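Local coordinates for protein sulfotransferase (Mus musculus, PDB 5X2B) that probably transfers a sulfuryl group to acceptor molecules, as a cytosolic sulfotransferase of the P-loop clan, and binds adenosine-3'-5'-diphosphate, at residues C104-I109 and K167-I172; S159-K164 and R268-G273; S24-D29 and L95-K100; S152-V157 and E261-K266. All blocks are in the same frame, centred on the assembly; numbering follows the deposited sequence.

Contact 1. Residues C104-I109 and K167-I172; sequences CKIIYI and KNVLFI
Strands 105-109 and 169-172 are parallel neighbours in the central sheet of the sulfotransferase fold, with 169-172 at its edge. I106, I107, Y108 and I109 pair with V169, L170, F171 and I172 in turn. The ladder runs through L170 N to I106 O, Y108 N to L170 O (3.0 Å) and I172 N to Y108 O. Before the strand, N168 adds a side-chain bond. Its ND2 gives a nearly straight bond to C104 O (2.9 Å), from above the carbonyl plane. CG of N168 lies between the backbone N and the carbonyl carbon (chi1 44°), which brings it to the C104 side.

Y108 and F171 point the same way, their ring planes at 45°. Y108 CB sits over the centre of the F171 ring, 4.0 Å from the centroid, as a CH-pi contact. V169 CG2 packs beside I106 CB on this face. On the face of I107 and I109, I172 touches both: its CG1 meets I107 CG2 (4.1 Å), and its CG2 meets I109 CG1 (4.0 Å). The Y108 hydroxyl is hydrogen-bonded to H156 ND1. Backbone bonds thus fix the register, apolar groups fill both faces, and the buried phenol oxygen still has a polar partner.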
# COMPACT_ATOMS: atom_id res chain seq x y z
N CYS A 104 17.39 -3.52 -1.60
CA CYS A 104 16.37 -3.99 -2.51
C CYS A 104 15.63 -2.77 -2.92
O CYS A 104 15.43 -1.85 -2.14
CB CYS A 104 15.37 -4.94 -1.87
SG CYS A 104 16.06 -6.42 -1.16
N LYS A 105 15.23 -2.78 -4.17
CA LYS A 105 14.43 -1.74 -4.70
C LYS A 105 13.14 -1.64 -3.94
O LYS A 105 12.48 -2.63 -3.68
CB LYS A 105 14.13 -2.09 -6.13
CG LYS A 105 15.36 -2.20 -6.94
CD LYS A 105 15.02 -1.95 -8.36
CE LYS A 105 16.25 -1.76 -9.19
NZ LYS A 105 16.00 -0.62 -10.07
N ILE A 106 12.74 -0.43 -3.63
CA ILE A 106 11.40 -0.21 -3.12
C ILE A 106 10.54 0.57 -4.10
O ILE A 106 11.02 1.44 -4.81
CB ILE A 106 11.47 0.56 -1.86
CG1 ILE A 106 12.47 -0.14 -0.98
CG2 ILE A 106 10.08 0.67 -1.20
CD1 ILE A 106 12.02 -1.51 -0.58
N ILE A 107 9.27 0.21 -4.14
CA ILE A 107 8.28 1.11 -4.68
C ILE A 107 7.28 1.38 -3.62
O ILE A 107 6.61 0.47 -3.15
CB ILE A 107 7.54 0.53 -5.84
CG1 ILE A 107 8.54 0.18 -6.92
CG2 ILE A 107 6.53 1.57 -6.37
CD1 ILE A 107 7.95 -0.70 -8.01
N TYR A 108 7.21 2.65 -3.23
CA TYR A 108 6.31 3.08 -2.19
C TYR A 108 5.29 3.94 -2.88
O TYR A 108 5.66 4.93 -3.51
CB TYR A 108 7.04 3.93 -1.19
CG TYR A 108 6.16 4.40 -0.06
CD1 TYR A 108 5.45 5.59 -0.15
CD2 TYR A 108 6.01 3.64 1.07
CE1 TYR A 108 4.63 6.02 0.89
CE2 TYR A 108 5.22 4.06 2.11
CZ TYR A 108 4.52 5.24 2.02
OH TYR A 108 3.71 5.65 3.07
N ILE A 109 4.01 3.58 -2.79
CA ILE A 109 3.00 4.34 -3.50
C ILE A 109 2.31 5.24 -2.48
O ILE A 109 2.29 4.90 -1.28
CB ILE A 109 2.01 3.42 -4.27
CG1 ILE A 109 0.90 4.27 -4.87
CG2 ILE A 109 1.41 2.33 -3.37
CD1 ILE A 109 -0.17 3.43 -5.57
N LYS A 167 18.76 5.35 -4.58
CA LYS A 167 18.66 4.79 -5.94
C LYS A 167 17.67 3.58 -6.16
O LYS A 167 17.08 3.40 -7.24
CB LYS A 167 20.05 4.35 -6.39
CG LYS A 167 21.04 5.44 -6.75
CD LYS A 167 22.22 4.81 -7.50
CE LYS A 167 23.55 5.45 -7.16
NZ LYS A 167 23.54 6.79 -7.59
N ASN A 168 17.57 2.70 -5.19
CA ASN A 168 16.68 1.56 -5.28
C ASN A 168 15.28 1.92 -4.81
O ASN A 168 14.47 1.06 -4.52
CB ASN A 168 17.22 0.52 -4.36
CG ASN A 168 17.62 1.12 -3.03
OD1 ASN A 168 18.41 2.08 -2.97
ND2 ASN A 168 17.04 0.59 -1.95
N VAL A 169 14.99 3.21 -4.72
CA VAL A 169 13.67 3.66 -4.26
C VAL A 169 12.92 4.57 -5.23
O VAL A 169 13.48 5.49 -5.76
CB VAL A 169 13.75 4.40 -2.93
CG1 VAL A 169 12.37 4.96 -2.57
CG2 VAL A 169 14.26 3.48 -1.87
N LEU A 170 11.63 4.29 -5.42
CA LEU A 170 10.78 5.09 -6.28
C LEU A 170 9.45 5.36 -5.58
O LEU A 170 8.79 4.46 -5.08
CB LEU A 170 10.49 4.40 -7.60
CG LEU A 170 9.72 5.27 -8.61
CD1 LEU A 170 10.62 6.30 -9.32
CD2 LEU A 170 9.06 4.40 -9.65
N PHE A 171 9.06 6.62 -5.55
CA PHE A 171 7.79 6.93 -5.00
C PHE A 171 6.85 7.06 -6.14
O PHE A 171 7.23 7.45 -7.25
CB PHE A 171 7.84 8.20 -4.19
CG PHE A 171 8.08 7.95 -2.75
CD1 PHE A 171 9.33 7.56 -2.29
CD2 PHE A 171 7.05 8.08 -1.84
CE1 PHE A 171 9.55 7.32 -0.91
CE2 PHE A 171 7.25 7.86 -0.45
CZ PHE A 171 8.50 7.48 0.02
N ILE A 172 5.61 6.68 -5.85
CA ILE A 172 4.53 6.81 -6.78
C ILE A 172 3.28 7.38 -6.11
O ILE A 172 3.00 7.08 -4.93
CB ILE A 172 4.19 5.44 -7.38
CG1 ILE A 172 5.26 4.98 -8.32
CG2 ILE A 172 2.88 5.51 -8.15
CD1 ILE A 172 5.43 5.88 -9.56

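Contact 2. Residues S159-K164 and R268-G273; sequences SWEEHK and RNSDVG
The carboxylate of E161 bonds to the start of helix 271-273 through both of its oxygens. S270 OG donates to E161 OE1 at 3.1 Å, on the syn lone pair. V272 N donates to E161 OE2 at 3.2 Å, although the place of this nitrogen is less sure. The E161 side chain reaches across because CG is anti to the backbone N (chi1 -178°) and the chain stays extended beyond it.

S270 is the N-cap of the helix. Its OG also accepts from G273 N, a bond modelled very short, so one hydroxyl both caps the helix and donates to E161. The E161 carboxylate, at the N-terminus of helix 271-281, would probably be stabilised by the helix dipole. The D271 carboxylate may work against this, with its OD2 4.8 Å from E161 OE2. An alanine at E161 would probably leave S270 OG and V272 N without these acceptors and open a gap beside V272 CG2.

The E161 and V272 side chains run alongside each other in opposite senses, with E161 CD 3.6 Å from V272 CG2. K164 crosses V272 and lays its CE 3.9 Å from the same methyl. The contact joins the C-terminal part of helix 153-161 and the turn after it to the first turn of helix 271-281. Strand 169-173 lies alongside: K164 touches F171, and V272 touches F173.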
# COMPACT_ATOMS: atom_id res chain seq x y z
N SER A 159 8.71 8.39 7.38
CA SER A 159 9.75 7.42 7.54
C SER A 159 10.20 7.10 6.15
O SER A 159 11.39 7.08 5.84
CB SER A 159 9.18 6.17 8.20
OG SER A 159 8.03 5.67 7.52
N TRP A 160 9.22 6.87 5.30
CA TRP A 160 9.57 6.39 4.00
C TRP A 160 10.15 7.50 3.23
O TRP A 160 11.02 7.33 2.40
CB TRP A 160 8.36 5.83 3.30
CG TRP A 160 8.17 4.50 3.79
CD1 TRP A 160 7.21 4.05 4.66
CD2 TRP A 160 9.01 3.42 3.54
NE1 TRP A 160 7.40 2.74 4.93
CE2 TRP A 160 8.51 2.32 4.24
CE3 TRP A 160 10.15 3.25 2.76
CZ2 TRP A 160 9.09 1.08 4.20
CZ3 TRP A 160 10.72 2.03 2.70
CH2 TRP A 160 10.20 0.95 3.41
N GLU A 161 9.65 8.67 3.48
CA GLU A 161 10.03 9.70 2.60
C GLU A 161 11.51 9.91 2.81
O GLU A 161 12.15 10.50 1.99
CB GLU A 161 9.28 10.98 2.91
CG GLU A 161 9.62 12.12 1.96
CD GLU A 161 8.72 13.39 2.09
OE1 GLU A 161 7.91 13.46 3.02
OE2 GLU A 161 8.80 14.33 1.27
N GLU A 162 12.06 9.42 3.91
CA GLU A 162 13.46 9.75 4.19
C GLU A 162 14.41 9.18 3.17
O GLU A 162 15.59 9.52 3.13
CB GLU A 162 13.86 9.21 5.54
CG GLU A 162 13.34 10.09 6.56
CD GLU A 162 13.93 9.80 7.90
OE1 GLU A 162 14.87 8.97 8.00
OE2 GLU A 162 13.45 10.43 8.85
N HIS A 163 13.91 8.27 2.38
CA HIS A 163 14.80 7.54 1.56
C HIS A 163 14.30 7.74 0.16
O HIS A 163 14.62 6.98 -0.74
CB HIS A 163 14.79 6.06 1.97
CG HIS A 163 14.93 5.87 3.43
ND1 HIS A 163 16.15 5.85 4.07
CD2 HIS A 163 13.99 5.75 4.41
CE1 HIS A 163 15.95 5.72 5.37
NE2 HIS A 163 14.67 5.65 5.60
N LYS A 164 13.49 8.78 -0.02
CA LYS A 164 12.98 9.11 -1.33
C LYS A 164 14.10 9.37 -2.34
O LYS A 164 13.90 9.07 -3.51
CB LYS A 164 12.03 10.28 -1.29
CG LYS A 164 11.68 10.78 -2.68
CD LYS A 164 10.22 11.23 -2.79
CE LYS A 164 10.05 12.48 -3.68
NZ LYS A 164 10.04 12.25 -5.18
N ARG A 268 5.39 19.30 7.34
CA ARG A 268 5.88 20.67 7.25
C ARG A 268 6.39 20.93 5.86
O ARG A 268 5.71 21.51 5.00
CB ARG A 268 7.07 20.93 8.21
CG ARG A 268 6.99 20.36 9.63
CD ARG A 268 6.23 21.27 10.60
NE ARG A 268 6.99 22.41 11.13
CZ ARG A 268 7.67 22.41 12.28
NH1 ARG A 268 8.31 23.49 12.69
NH2 ARG A 268 7.71 21.32 13.05
N ASN A 269 7.61 20.48 5.66
CA ASN A 269 8.41 20.89 4.54
C ASN A 269 8.65 19.65 3.74
O ASN A 269 9.66 19.51 3.06
CB ASN A 269 9.73 21.45 5.05
CG ASN A 269 9.93 21.20 6.54
OD1 ASN A 269 9.93 20.07 6.99
ND2 ASN A 269 10.10 22.27 7.31
N SER A 270 7.70 18.73 3.86
CA SER A 270 7.73 17.49 3.09
C SER A 270 7.33 17.76 1.64
O SER A 270 6.20 18.08 1.35
CB SER A 270 6.80 16.47 3.74
OG SER A 270 6.03 15.87 2.74
N ASP A 271 8.28 17.67 0.74
CA ASP A 271 8.06 17.90 -0.66
C ASP A 271 6.83 17.17 -1.10
O ASP A 271 6.05 17.60 -1.94
CB ASP A 271 9.21 17.30 -1.46
CG ASP A 271 10.53 17.97 -1.18
OD1 ASP A 271 11.37 18.00 -2.10
OD2 ASP A 271 10.74 18.47 -0.06
N VAL A 272 6.72 16.00 -0.54
CA VAL A 272 5.67 15.13 -0.92
C VAL A 272 4.44 15.86 -0.41
O VAL A 272 3.54 16.17 -1.21
CB VAL A 272 5.96 13.68 -0.36
CG1 VAL A 272 4.72 12.75 -0.35
CG2 VAL A 272 7.10 13.04 -1.16
N GLY A 273 4.42 16.22 0.87
CA GLY A 273 3.35 17.06 1.38
C GLY A 273 2.83 18.00 0.31
O GLY A 273 1.71 17.88 -0.18

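Contact 3. Residues S24-D29 and L95-K100; sequences SLDSFD and LPVTVK
A short 3-10 segment, 25-27, lies against the N-terminus of helix 97-100, with the CA atoms of D26 and P96 only 4.3 Å apart. The contact joins the loop before strand 35-38 of the parallel sheet to the helix that precedes strand 105-110. P96 is at the N-cap position. It has no hydroxyl or carboxylate to offer the helix, and D26 reaches in from the other segment. V97 N donates to D26 OD1. The modelled length is very short and the place of OD1 is less sure, so the exact distance is doubtful. The D26 and V97 side chains cross at about a right angle, with V97 CG1 3.8 Å from D26 CG. The partial positive charge of this helix end would probably favour the D26 carboxylate.

The rest of the contact is mainly apolar. One side of the P96 ring packs on the 24-29 segment: its CB is 3.6 Å from L25 O and 3.9 Å from F28 CB. Outside the two segments, the F28 side chain touches L77 of helix 72-78 and F36 of strand 35-38. V99 also touches F36, so strand 35-38 is a shared neighbour. V99 CG2 meets the F28 ring at its edge, near the ring plane, 3.8 Å from CD2 and 3.9 Å from CE2.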
# COMPACT_ATOMS: atom_id res chain seq x y z
N SER A 24 10.05 -11.41 14.50
CA SER A 24 11.03 -12.24 13.81
C SER A 24 11.50 -11.61 12.51
O SER A 24 12.33 -12.16 11.78
CB SER A 24 10.37 -13.57 13.48
OG SER A 24 10.26 -14.35 14.65
N LEU A 25 10.97 -10.44 12.22
CA LEU A 25 11.08 -9.88 10.88
C LEU A 25 12.53 -9.76 10.42
O LEU A 25 12.86 -10.00 9.28
CB LEU A 25 10.40 -8.50 10.86
CG LEU A 25 9.05 -8.27 10.14
CD1 LEU A 25 8.40 -9.55 9.60
CD2 LEU A 25 8.05 -7.51 11.00
N ASP A 26 13.40 -9.31 11.29
CA ASP A 26 14.72 -8.99 10.82
C ASP A 26 15.47 -10.27 10.58
O ASP A 26 16.60 -10.28 10.09
CB ASP A 26 15.42 -8.19 11.86
CG ASP A 26 15.34 -6.78 11.60
OD1 ASP A 26 14.91 -6.43 10.49
OD2 ASP A 26 15.73 -6.04 12.51
N SER A 27 14.86 -11.38 10.95
CA SER A 27 15.43 -12.65 10.56
C SER A 27 15.12 -12.88 9.10
O SER A 27 15.32 -13.98 8.60
CB SER A 27 14.86 -13.79 11.37
OG SER A 27 13.56 -14.09 10.92
N PHE A 28 14.59 -11.86 8.41
CA PHE A 28 14.32 -12.00 6.98
C PHE A 28 15.53 -11.72 6.17
O PHE A 28 16.25 -10.72 6.37
CB PHE A 28 13.23 -11.08 6.47
CG PHE A 28 12.97 -11.18 4.98
CD1 PHE A 28 12.29 -12.27 4.44
CD2 PHE A 28 13.35 -10.17 4.12
CE1 PHE A 28 12.04 -12.33 3.05
CE2 PHE A 28 13.06 -10.24 2.73
CZ PHE A 28 12.43 -11.32 2.22
N ASP A 29 15.69 -12.61 5.21
CA ASP A 29 16.84 -12.69 4.39
C ASP A 29 16.43 -12.37 2.97
O ASP A 29 15.83 -13.16 2.23
CB ASP A 29 17.48 -14.07 4.59
CG ASP A 29 17.98 -14.27 6.08
OD1 ASP A 29 18.14 -13.28 6.84
OD2 ASP A 29 18.21 -15.41 6.49
N LEU A 95 10.44 -2.63 8.59
CA LEU A 95 11.04 -3.25 7.45
C LEU A 95 12.36 -3.91 7.91
O LEU A 95 13.17 -3.28 8.59
CB LEU A 95 11.31 -2.17 6.43
CG LEU A 95 11.66 -2.75 5.07
CD1 LEU A 95 10.45 -3.18 4.32
CD2 LEU A 95 12.34 -1.75 4.26
N PRO A 96 12.57 -5.19 7.54
CA PRO A 96 13.71 -6.04 7.88
C PRO A 96 15.01 -5.43 7.53
O PRO A 96 15.19 -5.03 6.40
CB PRO A 96 13.50 -7.24 6.98
CG PRO A 96 12.06 -7.34 6.87
CD PRO A 96 11.55 -5.97 6.84
N VAL A 97 15.92 -5.39 8.48
CA VAL A 97 17.15 -4.70 8.27
C VAL A 97 17.77 -5.20 7.03
O VAL A 97 18.33 -4.47 6.26
CB VAL A 97 18.13 -5.06 9.31
CG1 VAL A 97 18.37 -6.53 9.30
CG2 VAL A 97 19.41 -4.32 9.00
N THR A 98 17.65 -6.48 6.84
CA THR A 98 18.37 -7.13 5.81
C THR A 98 17.94 -6.57 4.47
O THR A 98 18.67 -6.56 3.51
CB THR A 98 18.09 -8.61 5.90
OG1 THR A 98 19.29 -9.30 6.28
CG2 THR A 98 17.58 -9.12 4.62
N VAL A 99 16.71 -6.08 4.41
CA VAL A 99 16.24 -5.47 3.17
C VAL A 99 16.94 -4.14 3.04
O VAL A 99 17.25 -3.66 1.94
CB VAL A 99 14.70 -5.22 3.18
CG1 VAL A 99 14.26 -4.48 1.93
CG2 VAL A 99 13.96 -6.50 3.24
N LYS A 100 17.19 -3.51 4.18
CA LYS A 100 17.84 -2.23 4.13
C LYS A 100 19.25 -2.47 3.61
O LYS A 100 19.73 -1.75 2.74
CB LYS A 100 17.76 -1.54 5.49
CG LYS A 100 16.32 -1.24 5.84
CD LYS A 100 16.13 -0.79 7.24
CE LYS A 100 14.69 -1.04 7.66
NZ LYS A 100 14.53 -0.71 9.11

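Contact 4. Residues S152-V157 and E261-K266; sequences SWFDHV and ELFTEK
One salt bridge and a cluster of aromatic and aliphatic groups join helix 153-157 to helix 261-266. In the salt bridge, K266 NZ donates to D155 OD1 at 2.9 Å. The ammonium comes to the syn side of that oxygen, 18° out of the carboxylate plane. The K266 chain is bent at chi2 and chi3 (-107°), and its CE passes 3.8 Å from F154 CB on the way.

The apolar packing centres on F154. K266 CG and L262 CD2 lie over one face of its ring, and W153 CE3 of its own helix lies over the opposite face, toward the rim. K266 CB lies 3.7 Å from F154 CD1. F154 CE1 presses on F263, 3.6 Å from its CA and 3.7 Å from its CD1. W153 CZ3 adds a looser touch to F263 CE1 at 4.1 Å. An alanine at K266 would probably leave D155 without this positive partner and uncover part of the F154 ring where CG had lain.

A third kind of interaction lies within helix 153-157. S152 is its N-cap, and S152 OG accepts a weak bond from D155 N. W153 and F263 both touch P113 of helix 113-126, and L262 touches L144 of helix 136-145. Both helices belong to the sulfotransferase domain; their segment axes, 11.1 Å apart at closest and inclined by 27°, are bridged by aromatic side chains with a salt bridge beside them.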
# COMPACT_ATOMS: atom_id res chain seq x y z
N SER A 152 -0.02 5.68 12.23
CA SER A 152 -0.32 6.98 11.70
C SER A 152 0.06 7.15 10.25
O SER A 152 1.20 6.96 9.85
CB SER A 152 0.44 8.07 12.41
OG SER A 152 0.41 9.19 11.57
N TRP A 153 -0.88 7.57 9.46
CA TRP A 153 -0.53 7.84 8.13
C TRP A 153 0.80 8.56 8.19
O TRP A 153 1.82 8.08 7.72
CB TRP A 153 -1.54 8.76 7.55
CG TRP A 153 -1.34 8.96 6.16
CD1 TRP A 153 -1.63 8.09 5.19
CD2 TRP A 153 -0.80 10.14 5.51
NE1 TRP A 153 -1.31 8.63 3.96
CE2 TRP A 153 -0.80 9.90 4.14
CE3 TRP A 153 -0.31 11.37 5.97
CZ2 TRP A 153 -0.34 10.83 3.20
CZ3 TRP A 153 0.15 12.30 5.05
CH2 TRP A 153 0.13 12.02 3.68
N PHE A 154 0.78 9.72 8.82
CA PHE A 154 1.87 10.66 8.62
C PHE A 154 3.20 10.01 8.87
O PHE A 154 4.11 10.18 8.11
CB PHE A 154 1.70 11.90 9.50
CG PHE A 154 0.39 12.64 9.28
CD1 PHE A 154 0.30 13.70 8.41
CD2 PHE A 154 -0.76 12.24 9.96
CE1 PHE A 154 -0.89 14.39 8.23
CE2 PHE A 154 -1.94 12.90 9.78
CZ PHE A 154 -2.02 13.98 8.91
N ASP A 155 3.31 9.24 9.92
CA ASP A 155 4.51 8.54 10.19
C ASP A 155 4.91 7.61 9.07
O ASP A 155 6.08 7.55 8.71
CB ASP A 155 4.32 7.73 11.44
CG ASP A 155 4.16 8.60 12.64
OD1 ASP A 155 4.33 9.83 12.42
OD2 ASP A 155 3.93 8.09 13.78
N HIS A 156 3.96 6.88 8.51
CA HIS A 156 4.30 5.94 7.47
C HIS A 156 5.06 6.63 6.38
O HIS A 156 6.16 6.27 5.94
CB HIS A 156 3.03 5.36 6.87
CG HIS A 156 3.28 4.05 6.19
ND1 HIS A 156 3.45 3.94 4.84
CD2 HIS A 156 3.45 2.81 6.71
CE1 HIS A 156 3.68 2.67 4.53
NE2 HIS A 156 3.68 1.96 5.65
N VAL A 157 4.43 7.66 5.94
CA VAL A 157 4.87 8.32 4.77
C VAL A 157 6.25 8.89 5.02
O VAL A 157 7.15 8.84 4.16
CB VAL A 157 3.87 9.45 4.53
CG1 VAL A 157 4.24 10.28 3.35
CG2 VAL A 157 2.51 8.88 4.33
N GLU A 261 -4.50 21.52 9.76
CA GLU A 261 -3.51 21.98 10.70
C GLU A 261 -2.56 20.89 11.16
O GLU A 261 -1.37 21.12 11.28
CB GLU A 261 -4.20 22.58 11.89
CG GLU A 261 -4.93 23.83 11.49
CD GLU A 261 -5.50 24.57 12.70
OE1 GLU A 261 -5.09 24.23 13.84
OE2 GLU A 261 -6.34 25.46 12.51
N LEU A 262 -3.09 19.71 11.44
CA LEU A 262 -2.20 18.62 11.78
C LEU A 262 -1.36 18.28 10.56
O LEU A 262 -0.18 17.96 10.66
CB LEU A 262 -2.96 17.37 12.18
CG LEU A 262 -2.25 16.43 13.16
CD1 LEU A 262 -3.04 15.14 13.36
CD2 LEU A 262 -0.85 16.05 12.73
N PHE A 263 -2.01 18.31 9.41
CA PHE A 263 -1.29 17.95 8.22
C PHE A 263 -0.13 18.89 8.03
O PHE A 263 1.00 18.51 7.79
CB PHE A 263 -2.14 18.08 6.99
CG PHE A 263 -1.36 17.79 5.77
CD1 PHE A 263 -1.32 16.50 5.25
CD2 PHE A 263 -0.57 18.78 5.20
CE1 PHE A 263 -0.57 16.23 4.13
CE2 PHE A 263 0.19 18.53 4.08
CZ PHE A 263 0.19 17.25 3.54
N THR A 264 -0.47 20.15 8.07
CA THR A 264 0.51 21.19 7.91
C THR A 264 1.53 21.16 9.04
O THR A 264 2.66 21.60 8.86
CB THR A 264 -0.18 22.51 7.95
OG1 THR A 264 -1.04 22.63 6.80
CG2 THR A 264 0.86 23.59 7.98
N GLU A 265 1.13 20.66 10.19
CA GLU A 265 2.04 20.50 11.32
C GLU A 265 2.96 19.32 11.11
O GLU A 265 4.15 19.40 11.39
CB GLU A 265 1.24 20.29 12.59
CG GLU A 265 2.02 19.75 13.76
CD GLU A 265 1.09 19.42 14.92
OE1 GLU A 265 0.77 20.35 15.69
OE2 GLU A 265 0.66 18.25 15.06
N LYS A 266 2.44 18.21 10.63
CA LYS A 266 3.31 17.09 10.44
C LYS A 266 4.05 17.21 9.10
O LYS A 266 5.24 16.98 9.04
CB LYS A 266 2.55 15.76 10.58
CG LYS A 266 2.07 15.46 11.99
CD LYS A 266 3.04 14.60 12.84
CE LYS A 266 2.54 13.14 13.03
NZ LYS A 266 3.49 12.22 13.83

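How the contacts relate
Helix 153-161 ties three of the contacts together. Contact 4 uses its start and contact 2 its end, and their centres are about 10 Å apart. Contact 1 meets the same helix from one face of the sheet: Y108 CE2 lies 3.2 Å from W160 CD1. Contact 2 also reaches contact 3, where W160 CH2 is 3.5 Å from L95 CD2. Contact 3 touches contact 1 through V99 CG1 and C104 CB, but does not touch contact 4. Along the chain, contacts 1, 2 and 4 interlock, while contact 3 closes before them. The bound adenosine-3'-5'-diphosphate is about 7 Å from the I109 side chain of contact 1 and about 11 Å from that of W153 in contact 4.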